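Designed Anbu Protein (Synthetic construct, PDB 5LOY) probably acts as a proteasome-like threonine hydrolase of the Ntn clan, a consensus-designed ancestral-type beta subunit that forms helical assemblies. Local coordinates at residues T29-H34 / G204-I209; E41-L46 / L194-D199. All coordinates share one frame; numbering follows the deposited sequence.

Contact 1: residues T29-H34 / G204-I209; sequences TFRKMH and GHRRRI
Three arginines, Arg31 from one segment with Arg206 and Arg208 from the other, meet along a margin of the beta sandwich of this Ntn-hydrolase fold, where the loop leading into strand 33-38 passes strand 205-209. Arg31 and Arg208 stack: their guanidinium planes are tilted by just 17° and their centres lie 4.1 Å apart. The overlap is offset, for NH1 of Arg31 sits above the middle of the Arg208 group, 3.4 Å from its CZ, while NH2 of Arg208 also reaches back over the aliphatic root of its partner, 3.7 Å from Arg31 CB. Arg31 gets there by running straight out from the backbone, with CG trans to the main-chain nitrogen (chi1 -171°), and bending only at chi3. Arg206 approaches differently. Its NH2 lies in the plane of the Arg31 guanidinium, at the edge, 3.7 Å from Arg31 NE, and the two planes are almost perpendicular at 82°. No hydrogen bond links the segments, since the guanidinium nitrogens that face one another are all donors.

The cluster gathers round Asp192 on strand 191-197, which accepts a salt bridge from Arg31 NH2 and a long, weak ion pair from Arg208 NH2, and the side chain of Arg206 also packs on Asp192; this carboxylate, shared by Arg31 and Arg208, probably offsets part of the positive charge. Lys32 leaves the backbone away from strand 205-209. Its amine is hydrogen-bonded to Thr20 and weakly to Thr1, a placement consistent with the lysine of a proteasome-type active site. The buried Met33 completes the contact: it runs antiparallel to Arg206 and sets its SD 3.6 Å from Arg206 NH2.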
# COMPACT_ATOMS: atom_id res chain seq x y z
N THR A 29 19.90 -2.34 11.76
CA THR A 29 20.31 -1.78 10.49
C THR A 29 21.24 -2.77 9.76
O THR A 29 22.27 -3.18 10.28
CB THR A 29 20.99 -0.43 10.75
OG1 THR A 29 20.09 0.39 11.51
CG2 THR A 29 21.32 0.29 9.47
N PHE A 30 20.83 -3.15 8.57
CA PHE A 30 21.64 -3.93 7.64
C PHE A 30 21.44 -3.38 6.24
O PHE A 30 20.31 -3.22 5.80
CB PHE A 30 21.24 -5.41 7.66
CG PHE A 30 21.72 -6.15 8.86
CD1 PHE A 30 20.96 -6.18 10.02
CD2 PHE A 30 22.90 -6.85 8.84
CE1 PHE A 30 21.39 -6.88 11.14
CE2 PHE A 30 23.34 -7.56 9.95
CZ PHE A 30 22.58 -7.57 11.10
N ARG A 31 22.53 -3.08 5.56
CA ARG A 31 22.52 -2.61 4.17
C ARG A 31 21.94 -3.69 3.22
O ARG A 31 22.26 -4.86 3.37
CB ARG A 31 23.97 -2.26 3.78
CG ARG A 31 24.16 -1.54 2.45
CD ARG A 31 25.64 -1.44 2.05
NE ARG A 31 25.96 -0.13 1.48
CZ ARG A 31 26.46 0.91 2.16
NH1 ARG A 31 26.73 0.82 3.46
NH2 ARG A 31 26.69 2.05 1.54
N LYS A 32 21.10 -3.30 2.26
CA LYS A 32 20.47 -4.26 1.36
C LYS A 32 20.85 -4.13 -0.11
O LYS A 32 20.28 -4.81 -0.96
CB LYS A 32 18.96 -4.13 1.50
CG LYS A 32 18.47 -4.41 2.92
CD LYS A 32 17.01 -4.04 3.04
CE LYS A 32 16.53 -3.93 4.48
NZ LYS A 32 16.63 -5.24 5.18
N MET A 33 21.83 -3.28 -0.40
CA MET A 33 22.31 -3.02 -1.75
C MET A 33 23.74 -3.52 -1.85
O MET A 33 24.58 -3.19 -0.99
CB MET A 33 22.26 -1.53 -2.06
CG MET A 33 22.74 -1.14 -3.45
SD MET A 33 22.64 0.62 -3.82
CE MET A 33 20.86 0.83 -3.91
N HIS A 34 24.00 -4.33 -2.88
CA HIS A 34 25.32 -4.92 -3.14
C HIS A 34 25.69 -4.68 -4.62
O HIS A 34 24.90 -4.94 -5.52
CB HIS A 34 25.32 -6.42 -2.85
CG HIS A 34 24.78 -6.78 -1.51
ND1 HIS A 34 25.59 -7.03 -0.42
CD2 HIS A 34 23.51 -6.90 -1.07
CE1 HIS A 34 24.84 -7.30 0.63
NE2 HIS A 34 23.57 -7.22 0.27
N GLY A 204 28.08 5.72 -11.40
CA GLY A 204 28.21 7.19 -11.52
C GLY A 204 27.88 7.88 -10.22
O GLY A 204 28.72 8.55 -9.64
N HIS A 205 26.66 7.67 -9.74
CA HIS A 205 26.22 8.27 -8.49
C HIS A 205 25.70 7.20 -7.53
O HIS A 205 24.84 6.38 -7.87
CB HIS A 205 25.15 9.35 -8.68
CG HIS A 205 25.57 10.47 -9.59
ND1 HIS A 205 24.88 10.83 -10.75
CD2 HIS A 205 26.60 11.35 -9.49
CE1 HIS A 205 25.50 11.86 -11.31
NE2 HIS A 205 26.53 12.19 -10.56
N ARG A 206 26.24 7.22 -6.32
CA ARG A 206 25.82 6.29 -5.28
C ARG A 206 26.05 6.95 -3.94
O ARG A 206 27.15 7.42 -3.65
CB ARG A 206 26.60 4.99 -5.42
CG ARG A 206 27.05 4.31 -4.14
CD ARG A 206 26.24 3.10 -3.77
NE ARG A 206 27.13 1.95 -3.59
CZ ARG A 206 26.88 0.91 -2.78
NH1 ARG A 206 27.77 -0.09 -2.72
NH2 ARG A 206 25.77 0.85 -2.05
N ARG A 207 25.01 7.00 -3.12
CA ARG A 207 25.18 7.47 -1.75
C ARG A 207 24.20 6.91 -0.74
O ARG A 207 23.22 6.25 -1.09
CB ARG A 207 25.19 9.00 -1.68
CG ARG A 207 23.86 9.68 -1.90
CD ARG A 207 24.07 11.19 -1.97
NE ARG A 207 22.81 11.93 -1.90
CZ ARG A 207 22.29 12.48 -0.80
NH1 ARG A 207 22.91 12.40 0.37
NH2 ARG A 207 21.13 13.12 -0.88
N ARG A 208 24.53 7.18 0.51
CA ARG A 208 23.75 6.83 1.67
C ARG A 208 23.02 8.10 2.18
O ARG A 208 23.61 9.16 2.32
CB ARG A 208 24.70 6.23 2.71
CG ARG A 208 24.10 5.93 4.08
CD ARG A 208 24.80 4.77 4.81
NE ARG A 208 24.19 3.47 4.49
CZ ARG A 208 24.26 2.39 5.26
NH1 ARG A 208 24.95 2.43 6.39
NH2 ARG A 208 23.65 1.26 4.90
N ILE A 209 21.72 7.97 2.42
CA ILE A 209 20.88 9.06 2.88
C ILE A 209 20.43 8.77 4.31
O ILE A 209 19.65 7.85 4.53
CB ILE A 209 19.65 9.17 1.97
CG1 ILE A 209 20.08 9.63 0.58
CG2 ILE A 209 18.64 10.16 2.52
CD1 ILE A 209 18.99 9.50 -0.47

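Contact 2: residues E41-L46 / L194-D199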
# COMPACT_ATOMS: atom_id res chain seq x y z
N GLU A 41 33.60 -2.38 -18.12
CA GLU A 41 33.08 -3.62 -18.72
C GLU A 41 31.67 -3.99 -18.18
O GLU A 41 30.83 -4.41 -18.97
CB GLU A 41 34.09 -4.80 -18.68
CG GLU A 41 33.72 -6.01 -17.77
CD GLU A 41 32.95 -7.24 -18.42
OE1 GLU A 41 32.00 -7.13 -19.26
OE2 GLU A 41 33.29 -8.38 -18.02
N ARG A 42 31.39 -3.82 -16.88
CA ARG A 42 30.03 -4.08 -16.35
C ARG A 42 29.75 -3.48 -14.98
O ARG A 42 30.64 -3.29 -14.18
CB ARG A 42 29.77 -5.58 -16.24
CG ARG A 42 30.63 -6.27 -15.18
CD ARG A 42 30.36 -7.76 -15.06
NE ARG A 42 30.55 -8.42 -16.34
CZ ARG A 42 30.05 -9.61 -16.69
NH1 ARG A 42 29.30 -10.32 -15.86
NH2 ARG A 42 30.29 -10.07 -17.90
N VAL A 43 28.48 -3.26 -14.72
CA VAL A 43 27.98 -2.91 -13.40
C VAL A 43 26.75 -3.76 -13.11
O VAL A 43 25.81 -3.78 -13.90
CB VAL A 43 27.54 -1.44 -13.32
CG1 VAL A 43 26.98 -1.12 -11.96
CG2 VAL A 43 28.70 -0.53 -13.63
N ILE A 44 26.76 -4.46 -11.98
CA ILE A 44 25.61 -5.27 -11.55
C ILE A 44 25.22 -4.92 -10.13
O ILE A 44 26.08 -4.87 -9.25
CB ILE A 44 25.96 -6.75 -11.62
CG1 ILE A 44 26.13 -7.15 -13.09
CG2 ILE A 44 24.87 -7.60 -10.98
CD1 ILE A 44 26.70 -8.52 -13.26
N VAL A 45 23.93 -4.68 -9.89
CA VAL A 45 23.45 -4.28 -8.58
C VAL A 45 22.40 -5.26 -8.10
O VAL A 45 21.49 -5.58 -8.85
CB VAL A 45 22.77 -2.91 -8.63
CG1 VAL A 45 22.36 -2.49 -7.23
CG2 VAL A 45 23.70 -1.88 -9.24
N LEU A 46 22.56 -5.72 -6.86
CA LEU A 46 21.66 -6.70 -6.24
C LEU A 46 21.01 -6.13 -4.97
O LEU A 46 21.70 -5.67 -4.07
CB LEU A 46 22.45 -7.97 -5.92
CG LEU A 46 21.73 -9.12 -5.21
CD1 LEU A 46 20.67 -9.74 -6.11
CD2 LEU A 46 22.72 -10.18 -4.79
N LEU A 194 21.32 4.51 -5.78
CA LEU A 194 22.29 4.39 -6.87
C LEU A 194 21.64 4.72 -8.20
O LEU A 194 20.57 4.20 -8.51
CB LEU A 194 22.86 2.98 -6.89
CG LEU A 194 24.07 2.74 -7.78
CD1 LEU A 194 24.84 1.51 -7.28
CD2 LEU A 194 23.71 2.57 -9.25
N VAL A 195 22.28 5.61 -8.95
CA VAL A 195 21.77 6.06 -10.24
C VAL A 195 22.81 5.76 -11.30
O VAL A 195 23.94 6.21 -11.21
CB VAL A 195 21.50 7.59 -10.24
CG1 VAL A 195 21.11 8.07 -11.65
CG2 VAL A 195 20.40 7.93 -9.26
N TYR A 196 22.41 4.98 -12.31
CA TYR A 196 23.34 4.43 -13.33
C TYR A 196 22.99 4.98 -14.70
O TYR A 196 21.85 4.82 -15.14
CB TYR A 196 23.28 2.87 -13.34
CG TYR A 196 24.08 2.28 -14.49
CD1 TYR A 196 25.47 2.19 -14.42
CD2 TYR A 196 23.47 1.89 -15.66
CE1 TYR A 196 26.21 1.71 -15.47
CE2 TYR A 196 24.21 1.41 -16.73
CZ TYR A 196 25.58 1.33 -16.63
OH TYR A 196 26.34 0.86 -17.68
N GLU A 197 23.95 5.61 -15.37
CA GLU A 197 23.74 6.11 -16.73
C GLU A 197 24.02 5.06 -17.82
O GLU A 197 25.09 4.47 -17.86
CB GLU A 197 24.65 7.31 -17.03
CG GLU A 197 24.27 8.63 -16.37
CD GLU A 197 25.22 9.78 -16.76
OE1 GLU A 197 26.06 9.63 -17.69
OE2 GLU A 197 25.13 10.84 -16.13
N ARG A 198 23.06 4.89 -18.71
CA ARG A 198 23.19 3.98 -19.84
C ARG A 198 24.55 4.11 -20.55
O ARG A 198 24.96 5.21 -20.89
CB ARG A 198 22.06 4.25 -20.84
CG ARG A 198 21.93 3.21 -21.95
CD ARG A 198 21.16 3.76 -23.14
NE ARG A 198 19.99 2.93 -23.44
CZ ARG A 198 20.00 1.80 -24.15
NH1 ARG A 198 18.84 1.15 -24.34
NH2 ARG A 198 21.12 1.29 -24.67
N ASP A 199 25.20 2.98 -20.77
CA ASP A 199 26.50 2.89 -21.46
C ASP A 199 27.70 3.50 -20.73
O ASP A 199 28.77 3.57 -21.32
CB ASP A 199 26.47 3.48 -22.89
CG ASP A 199 25.40 2.84 -23.78
OD1 ASP A 199 24.77 1.81 -23.44
OD2 ASP A 199 25.21 3.40 -24.88
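Tyr196 takes a hydroxyl into the interior, yet meets Val43 purely through carbon, with CE1 of the ring 3.8 Å from Val43 CG2 and 4.0 Å from Val43 CB. The methyl comes to the ring obliquely, and the two side chains lie alongside each other, pointing opposite ways, rather than meeting end on. The tyrosine stands out from its strand with CG trans to the main-chain nitrogen (chi1 172°), which carries the ring across to the other strand and its hydroxyl beyond Val43. The hydroxyl of this buried residue is satisfied by two hydrogen bonds, to Gln117 OE1 and to the backbone N of Leu201, and these fix where the end of the ring lies. Because Gln117 OE1 also accepts the backbone N of Asp199, one amide oxygen holds both the tyrosine and the turn that follows its strand.

At its start, strand 42-50 has a classic beta bulge, Glu41 and Arg42 both facing Val38. The second pair, Val45 and Leu194, meets tip to tip, Val45 CG2 standing 4.1 Å from Leu194 CD1. In both valines the touching methyl is CG2, the branch lying trans to the carbonyl carbon. Two steps along each strand thus give two pairs, and their order, Val43 with Tyr196 and Val45 with Leu194, shows that the strands run in roughly opposite directions. The CA atoms of Val43 and Tyr196 are 8.7 Å apart, a separation spanned by side chains and by no hydrogen bond. Phe14 and Met33 touch both Val45 and Leu194, while Val203 packs on Val43 and Leu194. Apolar side chains meeting between two sheets in this way join the layers of the four-layered alpha-beta-beta-alpha sandwich of proteasome subunits and other Ntn hydrolases.

Overall arrangement
The centres of the two contacts lie about 14 Å apart, and both bridge the same two sheets. Strands 33-38 and 42-50 are antiparallel neighbours in one sheet, strands 191-197 and 205-209 in the other, so each contact takes one strand from each hairpin. Along the chain contact 2 is nested within the loop that contact 1 closes. Backbone hydrogen bonds tie them together, from Leu46 N to His34 O at 2.8 Å and from Val195 N to His205 O at 2.9 Å. The sandwich is joined by buried apolar side chains at contact 2 and by a partly exposed, arginine-rich margin at contact 1, whose Lys32 reaches Thr1 through a weak hydrogen bond.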